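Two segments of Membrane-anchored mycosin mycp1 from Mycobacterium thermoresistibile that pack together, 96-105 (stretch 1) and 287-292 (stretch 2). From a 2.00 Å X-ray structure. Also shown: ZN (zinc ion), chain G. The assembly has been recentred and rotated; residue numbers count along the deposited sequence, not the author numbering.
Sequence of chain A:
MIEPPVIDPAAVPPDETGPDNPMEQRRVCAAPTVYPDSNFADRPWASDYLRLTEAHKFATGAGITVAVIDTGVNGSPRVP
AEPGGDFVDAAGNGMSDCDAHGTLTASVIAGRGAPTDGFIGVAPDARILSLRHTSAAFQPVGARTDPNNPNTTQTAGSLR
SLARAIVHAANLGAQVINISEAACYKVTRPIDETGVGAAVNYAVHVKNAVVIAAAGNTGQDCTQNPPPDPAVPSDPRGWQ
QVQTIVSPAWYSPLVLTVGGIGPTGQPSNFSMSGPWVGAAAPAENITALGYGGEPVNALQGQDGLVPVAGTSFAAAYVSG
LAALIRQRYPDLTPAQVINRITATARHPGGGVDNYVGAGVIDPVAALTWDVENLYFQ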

ATOM      1  N   SER A  96      11.597  -5.771  12.051  1.00 18.86           N
ATOM      2  CA  SER A  96      12.749  -6.186  11.272  1.00 19.44           C
ATOM      3  C   SER A  96      12.400  -6.135   9.786  1.00 18.84           C
ATOM      4  O   SER A  96      11.520  -6.873   9.316  1.00 20.23           O
ATOM      5  N   ASP A  97      13.070  -5.252   9.055  1.00 18.27           N
ATOM      6  CA  ASP A  97      12.901  -5.126   7.615  1.00 17.29           C
ATOM      7  C   ASP A  97      14.113  -5.799   6.978  1.00 17.84           C
ATOM      8  O   ASP A  97      15.217  -5.327   7.148  1.00 17.10           O
ATOM      9  N   CYS A  98      13.877  -6.884   6.245  1.00 18.60           N
ATOM     10  CA  CYS A  98      14.936  -7.606   5.557  1.00 20.94           C
ATOM     11  C   CYS A  98      14.952  -7.256   4.053  1.00 19.65           C
ATOM     12  O   CYS A  98      15.810  -7.723   3.327  1.00 19.73           O
ATOM     13  N   ASP A  99      14.047  -6.382   3.609  1.00 17.98           N
ATOM     14  CA  ASP A  99      13.820  -6.157   2.180  1.00 17.62           C
ATOM     15  C   ASP A  99      14.079  -4.723   1.734  1.00 16.81           C
ATOM     16  O   ASP A  99      13.810  -4.389   0.604  1.00 16.54           O
ATOM     17  N   ALA A 100      14.509  -3.850   2.632  1.00 16.65           N
ATOM     18  CA  ALA A 100      14.694  -2.451   2.279  1.00 16.44           C
ATOM     19  C   ALA A 100      13.457  -1.925   1.580  1.00 16.34           C
ATOM     20  O   ALA A 100      13.550  -1.333   0.518  1.00 16.68           O
ATOM     21  N   HIS A 101      12.293  -2.152   2.177  1.00 16.20           N
ATOM     22  CA  HIS A 101      11.062  -1.774   1.555  1.00 16.20           C
ATOM     23  C   HIS A 101      10.130  -1.126   2.583  1.00 15.37           C
ATOM     24  O   HIS A 101       9.858   0.077   2.500  1.00 15.68           O
ATOM     25  N   GLY A 102       9.670  -1.900   3.559  1.00 14.55           N
ATOM     26  CA  GLY A 102       8.722  -1.408   4.549  1.00 13.84           C
ATOM     27  C   GLY A 102       9.204  -0.191   5.321  1.00 13.44           C
ATOM     28  O   GLY A 102       8.429   0.713   5.644  1.00 12.86           O
ATOM     29  N   THR A 103      10.495  -0.155   5.600  1.00 13.33           N
ATOM     30  CA  THR A 103      11.081   0.997   6.272  1.00 13.33           C
ATOM     31  C   THR A 103      10.849   2.243   5.417  1.00 13.24           C
ATOM     32  O   THR A 103      10.501   3.309   5.924  1.00 12.80           O
ATOM     33  N   LEU A 104      11.028   2.086   4.115  1.00 13.68           N
ATOM     34  CA  LEU A 104      10.899   3.218   3.166  1.00 14.04           C
ATOM     35  C   LEU A 104       9.443   3.638   3.031  1.00 14.23           C
ATOM     36  O   LEU A 104       9.142   4.811   3.064  1.00 14.35           O
ATOM     37  N   THR A 105       8.539   2.678   2.883  1.00 14.51           N
ATOM     38  CA  THR A 105       7.096   2.968   2.898  1.00 14.69           C
ATOM     39  C   THR A 105       6.681   3.802   4.118  1.00 14.70           C
ATOM     40  O   THR A 105       6.073   4.871   3.982  1.00 14.22           O
ATOM     41  N   THR A 287      12.346   9.263  -3.228  1.00 16.75           N
ATOM     42  CA  THR A 287      13.290   9.455  -2.133  1.00 16.61           C
ATOM     43  C   THR A 287      12.571   9.086  -0.859  1.00 16.27           C
ATOM     44  O   THR A 287      11.402   9.444  -0.665  1.00 16.18           O
ATOM     45  N   ALA A 288      13.259   8.349   0.000  1.00 15.98           N
ATOM     46  CA  ALA A 288      12.678   7.902   1.247  1.00 15.63           C
ATOM     47  C   ALA A 288      13.796   7.870   2.291  1.00 15.70           C
ATOM     48  O   ALA A 288      14.902   8.398   2.036  1.00 16.36           O
ATOM     49  N   LEU A 289      13.513   7.314   3.463  1.00 15.38           N
ATOM     50  CA  LEU A 289      14.519   7.100   4.501  1.00 15.36           C
ATOM     51  C   LEU A 289      14.794   5.624   4.737  1.00 15.39           C
ATOM     52  O   LEU A 289      13.910   4.772   4.595  1.00 14.77           O
ATOM     53  N   GLY A 290      16.032   5.334   5.112  1.00 15.67           N
ATOM     54  CA  GLY A 290      16.475   3.973   5.379  1.00 15.76           C
ATOM     55  C   GLY A 290      16.442   3.609   6.854  1.00 16.10           C
ATOM     56  O   GLY A 290      15.756   4.258   7.671  1.00 15.91           O
ATOM     57  N   TYR A 291      17.223   2.583   7.189  1.00 16.40           N
ATOM     58  CA  TYR A 291      17.198   1.961   8.500  1.00 17.06           C
ATOM     59  C   TYR A 291      17.742   2.856   9.615  1.00 17.79           C
ATOM     60  O   TYR A 291      17.532   2.564  10.785  1.00 18.20           O
ATOM     61  N   GLY A 292      18.465   3.912   9.257  1.00 17.89           N
ATOM     62  CA  GLY A 292      18.974   4.857  10.252  1.00 18.86           C
ATOM     63  C   GLY A 292      18.244   6.195  10.179  1.00 19.05           C
ATOM     64  O   GLY A 292      18.601   7.120  10.872  1.00 19.73           O
TER

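Packing of the loop and helix start at 96-105 against the short strand and following turn at 287-292, two segments far apart in sequence that bury 333 Å² between them, both sides summed. Tyr291 carries the largest share. Its CA-to-CB bond runs sideways to stretch 1, but chi1 of -56° (m) and chi2 of -25° bring the end of the ring nearer, so that the hydroxyl reaches the loop before the helix.

One hydrogen bond crosses the interface, from Ala100 N to Tyr291 OH at 2.8 Å; its N-H...O angle of 120° makes it weak. Tyr291 OH also lies 3.4 Å from Asp97 O, and it is hydrogen-bonded elsewhere in the structure. At the ring edge, near its plane, sit Thr103 OG1 and Asp97 OD2, each 3.5 Å from Tyr291 CE1.

These two edge atoms are held in place by a network within stretch 1. Asp97 points toward stretch 2 with chi1 t (-176°), and its carboxylate gathers the turn around itself: OD1 accepts from Asp99 N (2.9 Å), while OD2 accepts from His101 N (3.1 Å), Thr103 N (3.0 Å) and Thr103 OG1 (2.8 Å). The loop is thereby tied to the first turn of the helix, where His101 O, at the N-cap position, receives Thr105 N at 2.9 Å.

The apolar part centres on Leu104 (chi1 m, chi2 p), which leaves its backbone sideways and lies along the strand. Its CB meets Ala288 CB, which points toward the helix, at 3.8 Å, where the two CA atoms come within 5.4 Å; its CG is 3.5 Å from Leu289 O, and CD1 reaches Gly290 CA at 4.5 Å. Leu289 O is covered by this contact and finds no hydrogen-bonding partner in the model. The Leu289 side chain itself (m, t) starts sideways and its end leads away, so this residue meets stretch 1 through its backbone. Thr103, pointing toward stretch 2 with chi1 m (-59°), sets CG2 3.5 Å from Gly290 O while its hydroxyl serves the Asp97 network. Ala100 adds CB at 4.3 Å from Tyr291 CZ and 3.5 Å from Tyr291 OH.

His101 (chi1 t, -170°; chi2 -85°) points away from stretch 2 and binds zinc, with NE2 2.1 Å from ZN; water 1 lies 2.1 Å from ZN through its O atom, and three further ligand atoms come from elsewhere in the structure. The CA-to-CB bonds of Cys98, Asp99 and Thr105 also point away from stretch 2, and that of Thr287 points away from stretch 1.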

ATOM      1  CB  SER A  96      13.144  -7.617  11.654  1.00 20.21           C
ATOM      2  OG  SER A  96      14.331  -7.991  10.970  1.00 20.61           O
ATOM      3  CB  ASP A  97      12.851  -3.653   7.192  1.00 16.14           C
ATOM      4  CG  ASP A  97      12.584  -3.480   5.728  1.00 15.58           C
ATOM      5  OD1 ASP A  97      12.321  -4.519   5.038  1.00 14.72           O
ATOM      6  OD2 ASP A  97      12.569  -2.302   5.284  1.00 14.73           O
ATOM      7  CB  CYS A  98      14.735  -9.122   5.777  1.00 23.86           C
ATOM      8  SG  CYS A  98      16.188 -10.175   5.597  1.00 29.78           S
ATOM      9  CB  ASP A  99      12.367  -6.507   1.831  1.00 17.57           C
ATOM     10  CG  ASP A  99      12.061  -7.979   2.012  1.00 18.47           C
ATOM     11  OD1 ASP A  99      12.214  -8.507   3.129  1.00 19.16           O
ATOM     12  OD2 ASP A  99      11.694  -8.610   1.022  1.00 19.06           O
ATOM     13  CB  ALA A 100      15.927  -2.288   1.394  1.00 17.15           C
ATOM     14  CB  HIS A 101      10.439  -2.998   0.842  1.00 17.10           C
ATOM     15  CG  HIS A 101       9.276  -2.661  -0.033  1.00 17.95           C
ATOM     16  ND1 HIS A 101       7.994  -2.554   0.460  1.00 18.36           N
ATOM     17  CD2 HIS A 101       9.200  -2.352  -1.351  1.00 18.91           C
ATOM     18  CE1 HIS A 101       7.169  -2.226  -0.524  1.00 19.12           C
ATOM     19  NE2 HIS A 101       7.876  -2.087  -1.630  1.00 19.50           N
ATOM     20  CB  THR A 103      12.593   0.783   6.487  1.00 13.49           C
ATOM     21  OG1 THR A 103      12.787  -0.411   7.271  1.00 13.61           O
ATOM     22  CG2 THR A 103      13.192   1.968   7.212  1.00 13.64           C
ATOM     23  CB  LEU A 104      11.514   2.879   1.809  1.00 14.21           C
ATOM     24  CG  LEU A 104      13.049   2.896   1.728  1.00 14.53           C
ATOM     25  CD1 LEU A 104      13.714   1.845   2.606  1.00 14.81           C
ATOM     26  CD2 LEU A 104      13.510   2.713   0.293  1.00 15.00           C
ATOM     27  CB  THR A 105       6.296   1.663   2.903  1.00 14.84           C
ATOM     28  OG1 THR A 105       6.743   0.864   1.816  1.00 15.06           O
ATOM     29  CG2 THR A 105       4.803   1.922   2.755  1.00 14.96           C
ATOM     30  CB  THR A 287      13.747  10.906  -2.086  1.00 17.23           C
ATOM     31  OG1 THR A 287      14.442  11.189  -3.303  1.00 17.88           O
ATOM     32  CG2 THR A 287      14.655  11.188  -0.894  1.00 17.17           C
ATOM     33  CB  ALA A 288      12.037   6.529   1.029  1.00 15.52           C
ATOM     34  CB  LEU A 289      14.081   7.733   5.828  1.00 16.19           C
ATOM     35  CG  LEU A 289      13.680   9.223   5.812  1.00 16.02           C
ATOM     36  CD1 LEU A 289      13.288   9.666   7.226  1.00 16.57           C
ATOM     37  CD2 LEU A 289      14.804  10.072   5.250  1.00 16.27           C
ATOM     38  CB  TYR A 291      17.996   0.647   8.495  1.00 17.48           C
ATOM     39  CG  TYR A 291      17.574  -0.396   7.461  1.00 17.29           C
ATOM     40  CD1 TYR A 291      16.270  -0.426   6.939  1.00 16.73           C
ATOM     41  CD2 TYR A 291      18.470  -1.381   7.034  1.00 17.72           C
ATOM     42  CE1 TYR A 291      15.884  -1.378   5.996  1.00 16.78           C
ATOM     43  CE2 TYR A 291      18.084  -2.335   6.103  1.00 17.97           C
ATOM     44  CZ  TYR A 291      16.793  -2.323   5.573  1.00 17.43           C
ATOM     45  OH  TYR A 291      16.401  -3.290   4.669  1.00 17.73           O
TER
HETATM   46 ZN    ZN G 506       6.873  -1.836  -3.507  0.56 17.00          ZN
HETATM   47  O   HOH W   1       7.856  -3.312  -4.706  0.56 11.58           O